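Side-chain contacts in hypothetical protein TM0894 (Thermotoga maritima, PDB 1ZTC), which is a putative metallo-beta-lactamase-fold hydrolase that binds two nickel ions in this crystal and may act as an endoribonuclease: residues R45-D50 against S138-K143; K145-P150 against L198-R203; T149-R154 against S191-N196; F159-D162 against R168-I171; L207-P210 against P214-P217. All coordinates share one frame; numbering follows the deposited sequence. Where two conformers were deposited one is given.

Interaction 1 (R45-D50 against S138-K143)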
# COMPACT_ATOMS: atom_id res chain seq x y z
N ARG A 45 19.60 -23.36 18.33
CA ARG A 45 19.50 -22.63 17.09
C ARG A 45 18.26 -21.75 17.07
O ARG A 45 17.18 -22.14 17.49
CB ARG A 45 19.49 -23.59 15.90
CG ARG A 45 20.57 -24.65 15.91
CD ARG A 45 21.97 -24.10 16.03
NE ARG A 45 22.51 -23.69 14.73
CZ ARG A 45 23.70 -23.13 14.56
NH1 ARG A 45 24.51 -22.90 15.60
NH2 ARG A 45 24.10 -22.79 13.35
N ARG A 46 18.44 -20.54 16.56
CA ARG A 46 17.36 -19.62 16.33
C ARG A 46 17.41 -19.26 14.85
O ARG A 46 18.32 -18.57 14.37
CB ARG A 46 17.50 -18.42 17.26
CG ARG A 46 17.15 -18.81 18.70
CD ARG A 46 17.52 -17.75 19.71
NE ARG A 46 18.97 -17.54 19.74
CZ ARG A 46 19.87 -18.29 20.40
NH1 ARG A 46 19.49 -19.35 21.11
NH2 ARG A 46 21.16 -17.96 20.33
N ILE A 47 16.41 -19.77 14.13
CA ILE A 47 16.45 -19.89 12.69
C ILE A 47 15.39 -19.02 12.05
O ILE A 47 14.21 -19.04 12.46
CB ILE A 47 16.20 -21.36 12.27
CG1 ILE A 47 17.18 -22.30 13.00
CG2 ILE A 47 16.28 -21.52 10.76
CD1 ILE A 47 16.70 -23.73 13.09
N ILE A 48 15.79 -18.27 11.04
CA ILE A 48 14.83 -17.53 10.21
C ILE A 48 14.83 -18.05 8.78
O ILE A 48 15.88 -18.19 8.17
CB ILE A 48 15.10 -16.01 10.24
CG1 ILE A 48 14.79 -15.48 11.65
CG2 ILE A 48 14.24 -15.28 9.18
CD1 ILE A 48 15.23 -14.08 11.94
N ILE A 49 13.64 -18.29 8.24
CA ILE A 49 13.50 -18.57 6.82
C ILE A 49 12.81 -17.38 6.18
O ILE A 49 11.67 -17.06 6.55
CB ILE A 49 12.72 -19.86 6.55
CG1 ILE A 49 13.41 -21.05 7.23
CG2 ILE A 49 12.62 -20.13 5.06
CD1 ILE A 49 12.68 -22.40 7.03
N ASP A 50 13.51 -16.74 5.23
CA ASP A 50 13.07 -15.52 4.53
C ASP A 50 12.86 -14.38 5.52
O ASP A 50 11.74 -14.17 5.98
CB ASP A 50 11.83 -15.77 3.66
CG ASP A 50 12.16 -16.52 2.38
OD1 ASP A 50 13.36 -16.82 2.16
OD2 ASP A 50 11.23 -16.80 1.58
N SER A 138 19.05 -32.57 4.24
CA SER A 138 18.27 -32.65 5.45
C SER A 138 19.08 -31.94 6.52
O SER A 138 20.20 -32.35 6.83
CB SER A 138 18.08 -34.13 5.82
OG SER A 138 16.75 -34.32 6.24
N LEU A 139 18.53 -30.87 7.08
CA LEU A 139 19.24 -30.00 8.01
C LEU A 139 18.62 -30.03 9.39
O LEU A 139 17.44 -30.38 9.55
CB LEU A 139 19.17 -28.55 7.51
CG LEU A 139 19.72 -28.23 6.11
CD1 LEU A 139 19.43 -26.78 5.72
CD2 LEU A 139 21.23 -28.51 6.04
N PHE A 140 19.41 -29.61 10.38
CA PHE A 140 18.97 -29.46 11.79
C PHE A 140 18.41 -30.75 12.34
O PHE A 140 17.21 -30.84 12.65
CB PHE A 140 17.96 -28.30 11.94
CG PHE A 140 18.50 -26.98 11.45
CD1 PHE A 140 19.47 -26.31 12.17
CD2 PHE A 140 18.07 -26.44 10.24
CE1 PHE A 140 20.00 -25.11 11.70
CE2 PHE A 140 18.59 -25.23 9.76
CZ PHE A 140 19.56 -24.57 10.49
N ASP A 141 19.28 -31.76 12.42
CA ASP A 141 18.91 -33.09 12.86
C ASP A 141 17.70 -33.59 12.10
O ASP A 141 16.76 -34.14 12.67
CB ASP A 141 18.63 -33.14 14.38
CG ASP A 141 19.80 -32.59 15.22
OD1 ASP A 141 20.97 -32.94 14.97
OD2 ASP A 141 19.53 -31.78 16.13
N GLU A 142 17.73 -33.39 10.79
CA GLU A 142 16.70 -33.88 9.87
C GLU A 142 15.31 -33.26 10.05
O GLU A 142 14.34 -33.76 9.47
CB GLU A 142 16.68 -35.40 9.86
CG GLU A 142 18.13 -35.96 9.72
CD GLU A 142 18.16 -37.37 9.18
OE1 GLU A 142 17.23 -37.76 8.43
OE2 GLU A 142 19.14 -38.10 9.49
N LYS A 143 15.24 -32.13 10.75
CA LYS A 143 13.96 -31.44 10.96
C LYS A 143 13.56 -30.60 9.75
O LYS A 143 12.37 -30.22 9.61
CB LYS A 143 14.05 -30.54 12.19
CG LYS A 143 14.23 -31.29 13.50
CD LYS A 143 12.97 -32.04 13.86
CE LYS A 143 13.06 -32.64 15.28
NZ LYS A 143 12.25 -33.90 15.32

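Interaction 2 (K145-P150 against L198-R203)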
# COMPACT_ATOMS: atom_id res chain seq x y z
N LYS A 145 13.91 -30.35 5.61
CA LYS A 145 14.24 -30.92 4.32
C LYS A 145 14.20 -29.85 3.23
O LYS A 145 13.22 -29.12 3.11
CB LYS A 145 13.29 -32.06 3.98
CG LYS A 145 13.48 -32.64 2.57
CD LYS A 145 14.76 -33.43 2.41
CE LYS A 145 14.73 -34.18 1.09
NZ LYS A 145 15.79 -35.21 0.98
N VAL A 146 15.28 -29.79 2.45
CA VAL A 146 15.46 -28.79 1.39
C VAL A 146 15.13 -29.37 0.03
O VAL A 146 15.64 -30.42 -0.34
CB VAL A 146 16.94 -28.31 1.34
CG1 VAL A 146 17.12 -27.23 0.30
CG2 VAL A 146 17.38 -27.80 2.71
N PHE A 147 14.32 -28.65 -0.73
CA PHE A 147 13.94 -29.08 -2.07
C PHE A 147 14.29 -27.98 -3.04
O PHE A 147 13.94 -26.80 -2.83
CB PHE A 147 12.43 -29.33 -2.13
CG PHE A 147 11.98 -30.50 -1.32
CD1 PHE A 147 12.19 -31.80 -1.76
CD2 PHE A 147 11.32 -30.31 -0.13
CE1 PHE A 147 11.76 -32.89 -1.00
CE2 PHE A 147 10.89 -31.40 0.63
CZ PHE A 147 11.10 -32.66 0.20
N HIS A 148 14.95 -28.35 -4.12
CA HIS A 148 15.20 -27.41 -5.24
C HIS A 148 13.94 -27.32 -6.08
O HIS A 148 13.51 -28.30 -6.67
CB HIS A 148 16.36 -27.87 -6.12
CG HIS A 148 16.86 -26.81 -7.08
ND1 HIS A 148 17.63 -27.10 -8.18
CD2 HIS A 148 16.72 -25.46 -7.06
CE1 HIS A 148 17.94 -25.99 -8.81
NE2 HIS A 148 17.39 -24.97 -8.16
N THR A 149 13.36 -26.13 -6.12
CA THR A 149 12.08 -25.93 -6.77
C THR A 149 12.18 -24.74 -7.72
O THR A 149 11.60 -23.69 -7.46
CB THR A 149 10.97 -25.72 -5.72
OG1 THR A 149 11.35 -24.70 -4.79
CG2 THR A 149 10.73 -27.00 -4.91
N PRO A 150 12.92 -24.91 -8.82
CA PRO A 150 13.28 -23.76 -9.69
C PRO A 150 12.16 -23.31 -10.66
O PRO A 150 12.39 -23.16 -11.83
CB PRO A 150 14.51 -24.28 -10.45
CG PRO A 150 14.27 -25.77 -10.54
CD PRO A 150 13.53 -26.17 -9.29
N LEU A 198 4.10 -30.91 -5.17
CA LEU A 198 3.19 -31.07 -4.03
C LEU A 198 2.76 -32.53 -3.87
O LEU A 198 2.58 -32.99 -2.75
CB LEU A 198 1.99 -30.18 -4.15
CG LEU A 198 2.30 -28.69 -4.11
CD1 LEU A 198 1.03 -27.90 -4.38
CD2 LEU A 198 2.92 -28.30 -2.78
N ASP A 199 2.60 -33.25 -4.98
CA ASP A 199 2.30 -34.67 -4.92
C ASP A 199 3.45 -35.46 -4.27
O ASP A 199 3.21 -36.39 -3.50
CB ASP A 199 2.05 -35.31 -6.31
CG ASP A 199 0.72 -34.92 -6.92
OD1 ASP A 199 -0.19 -34.47 -6.18
OD2 ASP A 199 0.57 -35.07 -8.16
N ARG A 200 4.68 -35.09 -4.61
CA ARG A 200 5.84 -35.74 -4.05
C ARG A 200 5.95 -35.52 -2.55
O ARG A 200 6.26 -36.44 -1.79
CB ARG A 200 7.11 -35.21 -4.72
CG ARG A 200 8.34 -35.91 -4.25
CD ARG A 200 9.62 -35.22 -4.68
NE ARG A 200 10.75 -35.86 -4.00
CZ ARG A 200 11.98 -35.36 -3.85
NH1 ARG A 200 12.33 -34.16 -4.33
NH2 ARG A 200 12.86 -36.07 -3.18
N VAL A 201 5.69 -34.30 -2.11
CA VAL A 201 5.73 -33.95 -0.70
C VAL A 201 4.68 -34.73 0.10
O VAL A 201 4.95 -35.17 1.19
CB VAL A 201 5.59 -32.43 -0.52
CG1 VAL A 201 5.32 -32.04 0.94
CG2 VAL A 201 6.85 -31.76 -1.02
N GLY A 202 3.50 -34.90 -0.47
CA GLY A 202 2.46 -35.69 0.15
C GLY A 202 1.74 -34.94 1.27
O GLY A 202 1.70 -33.72 1.29
N ARG A 203 1.22 -35.70 2.24
CA ARG A 203 0.32 -35.16 3.27
C ARG A 203 1.10 -34.25 4.21
O ARG A 203 2.13 -34.64 4.73
CB ARG A 203 -0.36 -36.30 4.04
CG ARG A 203 -1.52 -35.89 4.97
CD ARG A 203 -1.37 -36.54 6.34
NE ARG A 203 -0.21 -35.96 7.00
CZ ARG A 203 -0.23 -34.84 7.72
NH1 ARG A 203 -1.36 -34.20 7.96
NH2 ARG A 203 0.91 -34.38 8.21

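Interaction 3 (T149-R154 against S191-N196). With NI (nickel (II) ion), chain F; PO4 (phosphate ion), chain G.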
# COMPACT_ATOMS: atom_id res chain seq x y z
N THR A 149 13.36 -26.13 -6.12
CA THR A 149 12.08 -25.93 -6.77
C THR A 149 12.18 -24.74 -7.72
O THR A 149 11.60 -23.69 -7.46
CB THR A 149 10.97 -25.72 -5.72
OG1 THR A 149 11.35 -24.70 -4.79
CG2 THR A 149 10.73 -27.00 -4.91
N PRO A 150 12.92 -24.91 -8.82
CA PRO A 150 13.28 -23.76 -9.69
C PRO A 150 12.16 -23.31 -10.66
O PRO A 150 12.39 -23.16 -11.83
CB PRO A 150 14.51 -24.28 -10.45
CG PRO A 150 14.27 -25.77 -10.54
CD PRO A 150 13.53 -26.17 -9.29
N TRP A 151 10.96 -23.11 -10.16
CA TRP A 151 9.81 -22.73 -11.01
C TRP A 151 9.39 -21.34 -10.58
O TRP A 151 8.23 -21.08 -10.18
CB TRP A 151 8.70 -23.77 -10.87
CG TRP A 151 9.29 -25.15 -10.98
CD1 TRP A 151 10.00 -25.65 -12.04
CD2 TRP A 151 9.29 -26.17 -9.98
NE1 TRP A 151 10.41 -26.92 -11.76
CE2 TRP A 151 9.99 -27.27 -10.50
CE3 TRP A 151 8.74 -26.26 -8.69
CZ2 TRP A 151 10.17 -28.45 -9.79
CZ3 TRP A 151 8.91 -27.44 -7.98
CH2 TRP A 151 9.63 -28.51 -8.52
N HIS A 152 10.36 -20.45 -10.65
CA HIS A 152 10.19 -19.06 -10.28
C HIS A 152 11.54 -18.34 -10.44
O HIS A 152 11.64 -17.26 -11.03
CB HIS A 152 9.69 -18.91 -8.82
CG HIS A 152 9.59 -17.49 -8.39
ND1 HIS A 152 8.62 -16.64 -8.87
CD2 HIS A 152 10.39 -16.74 -7.58
CE1 HIS A 152 8.80 -15.44 -8.35
NE2 HIS A 152 9.87 -15.48 -7.57
N ALA A 153 12.59 -18.98 -9.92
CA ALA A 153 13.98 -18.50 -10.09
C ALA A 153 14.88 -19.72 -10.02
O ALA A 153 14.52 -20.72 -9.37
CB ALA A 153 14.32 -17.49 -9.01
N ARG A 154 16.02 -19.68 -10.71
CA ARG A 154 16.88 -20.86 -10.82
C ARG A 154 17.36 -21.36 -9.46
O ARG A 154 17.61 -22.55 -9.28
CB ARG A 154 18.10 -20.57 -11.70
CG ARG A 154 19.12 -19.58 -11.05
CD ARG A 154 20.18 -19.08 -12.02
NE ARG A 154 19.63 -18.09 -12.95
CZ ARG A 154 20.32 -17.49 -13.91
NH1 ARG A 154 21.60 -17.80 -14.11
NH2 ARG A 154 19.71 -16.60 -14.69
N SER A 191 0.86 -24.68 -12.72
CA SER A 191 2.13 -25.36 -13.04
C SER A 191 2.06 -26.86 -12.82
O SER A 191 1.78 -27.32 -11.71
CB SER A 191 3.28 -24.79 -12.20
OG SER A 191 4.48 -25.56 -12.39
N VAL A 192 2.38 -27.62 -13.85
CA VAL A 192 2.49 -29.05 -13.74
C VAL A 192 3.65 -29.43 -12.82
O VAL A 192 3.53 -30.37 -12.04
CB VAL A 192 2.67 -29.74 -15.11
CG1 VAL A 192 2.77 -31.25 -14.94
CG2 VAL A 192 1.49 -29.41 -16.04
N GLN A 193 4.75 -28.69 -12.88
CA GLN A 193 5.91 -28.97 -12.05
C GLN A 193 5.62 -28.76 -10.58
O GLN A 193 6.02 -29.55 -9.73
CB GLN A 193 7.08 -28.08 -12.45
CG GLN A 193 7.63 -28.36 -13.87
CD GLN A 193 6.97 -27.52 -14.96
OE1 GLN A 193 5.90 -26.93 -14.79
NE2 GLN A 193 7.62 -27.47 -16.10
N VAL A 194 4.91 -27.68 -10.27
CA VAL A 194 4.55 -27.40 -8.89
C VAL A 194 3.55 -28.46 -8.39
O VAL A 194 3.67 -28.96 -7.28
CB VAL A 194 4.03 -25.92 -8.69
CG1 VAL A 194 3.62 -25.70 -7.27
CG2 VAL A 194 5.11 -24.94 -9.02
N LYS A 195 2.58 -28.81 -9.22
CA LYS A 195 1.64 -29.81 -8.88
C LYS A 195 2.35 -31.14 -8.60
O LYS A 195 2.06 -31.78 -7.60
CB LYS A 195 0.61 -29.97 -10.00
CG LYS A 195 -0.57 -30.87 -9.63
CD LYS A 195 -0.58 -32.17 -10.35
CE LYS A 195 -1.76 -33.07 -9.89
NZ LYS A 195 -1.49 -34.47 -10.29
N ASN A 196 3.29 -31.55 -9.45
CA ASN A 196 4.04 -32.79 -9.20
C ASN A 196 4.87 -32.70 -7.92
O ASN A 196 5.02 -33.69 -7.20
CB ASN A 196 4.95 -33.16 -10.38
CG ASN A 196 4.17 -33.52 -11.64
OD1 ASN A 196 3.01 -33.94 -11.57
ND2 ASN A 196 4.80 -33.35 -12.79
NI NI F . 10.36 -13.98 -5.92
P PO4 G . 16.02 -16.92 -13.47
O1 PO4 G . 16.89 -17.20 -14.66
O2 PO4 G . 15.95 -15.45 -13.23
O3 PO4 G . 16.65 -17.46 -12.22
O4 PO4 G . 14.67 -17.54 -13.71
O HOH W 1 10.06 -12.21 -4.66
O HOH W 2 8.73 -12.50 -6.96

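Interaction 4 (F159-D162 against R168-I171)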
# COMPACT_ATOMS: atom_id res chain seq x y z
N PHE A 159 11.11 -25.57 1.65
CA PHE A 159 11.54 -26.22 2.87
C PHE A 159 10.38 -26.93 3.58
O PHE A 159 9.34 -26.34 3.86
CB PHE A 159 12.14 -25.22 3.84
CG PHE A 159 13.26 -24.42 3.28
CD1 PHE A 159 14.54 -24.95 3.20
CD2 PHE A 159 13.04 -23.13 2.82
CE1 PHE A 159 15.59 -24.21 2.67
CE2 PHE A 159 14.07 -22.39 2.28
CZ PHE A 159 15.36 -22.92 2.20
N LEU A 160 10.58 -28.21 3.89
CA LEU A 160 9.62 -29.00 4.62
C LEU A 160 10.11 -29.17 6.04
O LEU A 160 11.24 -29.65 6.27
CB LEU A 160 9.46 -30.36 3.94
CG LEU A 160 8.38 -31.31 4.50
CD1 LEU A 160 6.97 -30.77 4.21
CD2 LEU A 160 8.56 -32.68 3.88
N LEU A 161 9.26 -28.80 6.99
CA LEU A 161 9.64 -28.70 8.39
C LEU A 161 8.84 -29.72 9.21
O LEU A 161 7.63 -29.81 9.06
CB LEU A 161 9.33 -27.29 8.91
CG LEU A 161 9.64 -26.07 8.02
CD1 LEU A 161 9.22 -24.81 8.76
CD2 LEU A 161 11.11 -26.02 7.68
N ASP A 162 9.51 -30.44 10.08
CA ASP A 162 8.80 -31.27 11.06
C ASP A 162 8.81 -30.56 12.41
O ASP A 162 9.81 -30.55 13.12
CB ASP A 162 9.29 -32.70 11.08
CG ASP A 162 8.74 -33.51 9.85
OD1 ASP A 162 7.50 -33.51 9.59
OD2 ASP A 162 9.56 -34.09 9.13
N ARG A 168 3.69 -31.00 10.16
CA ARG A 168 4.54 -31.01 8.98
C ARG A 168 4.14 -29.80 8.13
O ARG A 168 3.00 -29.69 7.69
CB ARG A 168 4.43 -32.34 8.19
CG ARG A 168 5.17 -32.28 6.87
CD ARG A 168 5.45 -33.63 6.24
NE ARG A 168 6.50 -34.33 6.95
CZ ARG A 168 7.16 -35.38 6.50
NH1 ARG A 168 8.10 -35.93 7.25
NH2 ARG A 168 6.88 -35.91 5.32
N VAL A 169 5.09 -28.90 7.97
CA VAL A 169 4.84 -27.57 7.37
C VAL A 169 5.69 -27.41 6.13
O VAL A 169 6.90 -27.65 6.16
CB VAL A 169 5.15 -26.43 8.37
CG1 VAL A 169 4.86 -25.07 7.77
CG2 VAL A 169 4.36 -26.61 9.66
N LEU A 170 5.05 -27.00 5.04
CA LEU A 170 5.78 -26.68 3.81
C LEU A 170 5.86 -25.16 3.61
O LEU A 170 4.84 -24.48 3.45
CB LEU A 170 5.10 -27.30 2.58
CG LEU A 170 5.82 -27.08 1.23
CD1 LEU A 170 7.22 -27.62 1.25
CD2 LEU A 170 5.06 -27.66 0.09
N ILE A 171 7.10 -24.65 3.66
CA ILE A 171 7.41 -23.28 3.27
C ILE A 171 7.60 -23.29 1.74
O ILE A 171 8.59 -23.78 1.22
CB ILE A 171 8.70 -22.78 3.94
CG1 ILE A 171 8.72 -23.07 5.45
CG2 ILE A 171 8.93 -21.27 3.60
CD1 ILE A 171 7.55 -22.55 6.20

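Interaction 5 (L207-P210 against P214-P217)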
# COMPACT_ATOMS: atom_id res chain seq x y z
N LEU A 207 0.48 -25.27 4.72
CA LEU A 207 1.18 -24.57 3.63
C LEU A 207 1.45 -23.15 4.05
O LEU A 207 0.52 -22.40 4.38
CB LEU A 207 0.33 -24.55 2.37
CG LEU A 207 0.12 -25.90 1.70
CD1 LEU A 207 -1.21 -25.93 0.95
CD2 LEU A 207 1.30 -26.27 0.79
N VAL A 208 2.72 -22.77 4.07
CA VAL A 208 3.12 -21.40 4.39
C VAL A 208 3.57 -20.71 3.12
O VAL A 208 4.66 -20.96 2.61
CB VAL A 208 4.21 -21.37 5.48
CG1 VAL A 208 4.73 -19.94 5.73
CG2 VAL A 208 3.67 -21.98 6.80
N PHE A 209 2.72 -19.82 2.62
CA PHE A 209 2.98 -19.06 1.40
C PHE A 209 3.78 -17.79 1.75
O PHE A 209 3.78 -17.33 2.88
CB PHE A 209 1.67 -18.64 0.74
CG PHE A 209 0.71 -19.76 0.50
CD1 PHE A 209 1.00 -20.75 -0.44
CD2 PHE A 209 -0.48 -19.83 1.18
CE1 PHE A 209 0.11 -21.79 -0.65
CE2 PHE A 209 -1.37 -20.85 0.95
CZ PHE A 209 -1.07 -21.83 0.05
N PRO A 210 4.54 -17.28 0.78
CA PRO A 210 5.36 -16.08 1.04
C PRO A 210 4.61 -14.76 1.01
O PRO A 210 5.16 -13.76 1.47
CB PRO A 210 6.39 -16.14 -0.09
CG PRO A 210 5.62 -16.83 -1.23
CD PRO A 210 4.81 -17.85 -0.56
N PRO A 214 -1.16 -18.49 5.87
CA PRO A 214 -0.99 -19.92 5.56
C PRO A 214 -2.30 -20.67 5.49
O PRO A 214 -3.31 -20.16 5.92
CB PRO A 214 -0.14 -20.44 6.72
CG PRO A 214 -0.42 -19.50 7.85
CD PRO A 214 -0.76 -18.16 7.24
N LEU A 215 -2.26 -21.88 4.98
CA LEU A 215 -3.47 -22.63 4.74
C LEU A 215 -3.28 -24.11 5.09
O LEU A 215 -2.26 -24.69 4.78
CB LEU A 215 -3.81 -22.47 3.26
CG LEU A 215 -5.20 -22.79 2.78
CD1 LEU A 215 -6.22 -21.79 3.32
CD2 LEU A 215 -5.16 -22.78 1.24
N LYS A 216 -4.25 -24.69 5.76
CA LYS A 216 -4.33 -26.15 5.87
C LYS A 216 -4.70 -26.68 4.51
O LYS A 216 -5.73 -26.30 3.97
CB LYS A 216 -5.45 -26.58 6.76
CG LYS A 216 -5.23 -26.39 8.21
CD LYS A 216 -6.30 -27.22 8.95
CE LYS A 216 -6.53 -26.69 10.35
NZ LYS A 216 -7.82 -27.19 10.95
N PRO A 217 -3.90 -27.59 3.95
CA PRO A 217 -4.31 -28.15 2.67
C PRO A 217 -5.61 -28.94 2.63
O PRO A 217 -6.11 -29.40 3.66
CB PRO A 217 -3.13 -29.05 2.27
CG PRO A 217 -2.40 -29.29 3.49
CD PRO A 217 -2.63 -28.15 4.42

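Interaction 1 (R45-D50 against S138-K143)
Phe-140 and Ile-47 are set against each other by their first torsions. In Phe-140, CG lies anti to the carbonyl carbon (chi1 -57°), and this carries the ring toward strand 45-49. In Ile-47, CG1 takes the matching position (chi1 -54°), and the extended second torsion carries CD1 toward the ring. The two side chains come from opposite directions. CD1 of Ile-47 stands 3.8 Å from the centroid of the Phe-140 ring and almost on the ring normal. This is a CH-pi contact over the centre of one face. CG1 of Ile-47 adds a touch at the rim, 4.1 Å from CZ of Phe-140.

Arg-45 comes to the same ring from another direction. The bends at chi2 and chi3 place its NE at the ring edge, 4.2 Å from CE1 of Phe-140. The guanidinium plane is inclined 36° to the ring. The charge of Arg-45 is met by Asp-76, with which NH2 forms a salt bridge.

Phe-140 opens a type I' turn, closed by the bond from Lys-143 N to Phe-140 O (3.0 Å). The turn links strands 138-139 and 144-148 of one sheet, while Ile-47 belongs to the other. An apolar contact between the two sheets, made by a hairpin turn, fits the alpha-beta/beta-alpha sandwich of the metallo-beta-lactamase fold.

Interaction 2 (K145-P150 against L198-R203)
Arg-200 lays one face of its guanidinium over the rim of the Phe-147 ring. CE1 of Phe-147 sits 3.6 Å above the guanidinium plane of Arg-200, toward its border. The two planes are 81° apart, so the ring presents its edge to the cation and not its face. NH1 of Arg-200 is the nearest atom, 3.5 Å from CD1 of Phe-147. This is not a cation-pi stack.

The reach of Arg-200 comes from an extended chain, with CG opposite the backbone nitrogen (chi1 -176°) and no bend before NE. NH1 also forms a salt bridge with Glu-136, which fixes the head of the side chain beside the ring. Lys-145 NZ lies 5.2 Å from Arg-200 NH2; it is hydrogen-bonded to the backbone oxygen of Glu-136, so both cations gather at that residue.

Val-201, one residue on in the helix, adds a looser apolar touch: its CG2 is 4.4 Å from Phe-147 CE2. Phe-197, on the same helix, meets the Phe-147 ring edge-to-face. Gly-202, with positive phi, is the first residue to leave the helix. The contact packs helix 192-201 on strand 144-148, the helix-on-sheet layering of one half of the metallo-beta-lactamase sandwich.

Interaction 3 (T149-R154 against S191-N196)
The Trp-151 indole, in a metal-binding loop of the metallo-beta-lactamase fold, is covered on both faces. On one lie Thr-149 C and Pro-150 CD, from its own loop; on the other lies CB of Gln-193, from helix 192-201. Gln-193 CB is 3.6 Å from the centroid of the Trp-151 five-membered ring and nearly on its normal, a CH-pi contact. CG2 of Val-194 reaches the six-membered ring obliquely, 3.9 Å from CE3 of Trp-151.

His-152, next in the chain after Trp-151, binds nickel through NE2 at 2.3 Å. His-81, His-83 and Asp-174 bind the same ion, with two waters. The packing of Trp-151 therefore joins the metal-binding loop to the start of the helix.

Gln-193 bends at chi2 (91°), which turns its amide away while CB stays on the indole. Its NE2 bonds to the Gly-188 oxygen of the second subunit, and this end of the helix thus also meets that subunit. Farther along the loop, Arg-154 hydrogen-bonds a phosphate, probably from the crystallisation liquor, through N and its guanidinium edge; Lys-187 of the second subunit hydrogen-bonds it too. Ser-191 is the helix N-cap: its OG accepts from Val-194 N at 3.0 Å with an angle of 166°.

Interaction 4 (F159-D162 against R168-I171)
Segments 159-162 and 168-171 run antiparallel, the axes of strands 159-162 and 169-171 approaching to 4.7 Å, with Phe-159/Ile-171 and Leu-161/Val-169 as hydrogen-bonded pairs. Leu-160/Leu-170 and Asp-162/Arg-168 are the non-hydrogen-bonded pairs. Each hydrogen-bonded pair makes two backbone bonds, among them Ile-171 N to Phe-159 O at 2.8 Å.

The side chains divide between the two faces of the sheet. Phe-159, Leu-161, Val-169 and Ile-171 share one face. There CD1 of Leu-161 crosses to Ile-171 and lies 3.8 Å from its CG1. Ile-49 of the other sheet packs against Phe-159 and Leu-161, so this face is turned to the interface between the sheets. Leu-160, Leu-170, Asp-162 and Arg-168 share the opposite face, where helix 192-201 lies over the two leucines.

Arg-168 carries the polar end of the contact. CG lies opposite the backbone nitrogen (chi1 173°), and the chain bends at chi3 to turn its head along Asp-162. The two side chains lie side by side in a bidentate, side-on salt bridge. NE of Arg-168 bonds OD1 of Asp-162 at 2.9 Å, nearly straight and in the guanidinium plane. NH1 of Arg-168 bonds OD2 of Asp-162 at 3.0 Å, less straight, with OD2 lying 26° out of that plane. Both oxygens use the syn lone pair. Leu-160 lies against the arginine: its CD1 is 3.5 Å from Arg-168 CG, and its CD2 lies over one guanidinium face, 3.9 Å from NH2.

The two-bond grip fixes the rotation of the guanidinium. It should also favour the ionised form of both groups at this partly exposed end of the hairpin, beyond the buried leucines.

Interaction 5 (L207-P210 against P214-P217)
Leu-207 and Leu-215 bind each other through their backbones, in a single antiparallel bridge. Leu-207 N donates to Leu-215 O at 2.8 Å, and Leu-215 N returns a bond to Leu-207 O at 2.9 Å. Three apolar contacts surround this pair. CB of Leu-215 meets CE2 of Phe-209 at 3.7 Å, approaching the ring obliquely. CD1 of Leu-207 reaches CB of Pro-217 at 3.9 Å. Val-208 and Pro-214 lie side by side, with CG2 of Val-208 4.1 Å from Pro-214 CB.

Phe-209 has CG anti to its carbonyl carbon (chi1 -52°), which swings the ring back along the chain toward Leu-215. One ring face also lies over the oxygen of Leu-207.

Further out, helix 179-187 covers one side: Tyr-182 touches Leu-207, Phe-209 and Pro-217, while Arg-179 hydrogen-bonds the oxygen of Pro-214 and packs on Phe-209. Ile-17 of strand 13-19 touches Val-208 and Pro-214, and strand 169-171 holds strand 206-208 through Val-208.

The chain thus doubles back after its last strand and extends the sheet edge by one bridge. The end of this strand leads to a metal ligand, the nickel-binding His-211 directly after Pro-210, as expected of the dinuclear site of the metallo-beta-lactamase fold.

How the interactions relate
From the N terminus, interaction 1 closes the first long loop, bringing strand 45-49 of one sheet to the turn after strand 138-139 of the other. Interactions 2 and 3 then start from overlapping segments that share Thr-149 and Pro-150, and both end on helix 192-201. The hairpin of interaction 4 is nested within the loops closed by both. Interaction 5 follows in series, with a short loop at the C-terminal end. Strands 144-148, 157-163, 169-171 and 206-208 join interactions 2, 4 and 5 in one sheet. Ile-49 packs on interaction 4 and so links the sheets.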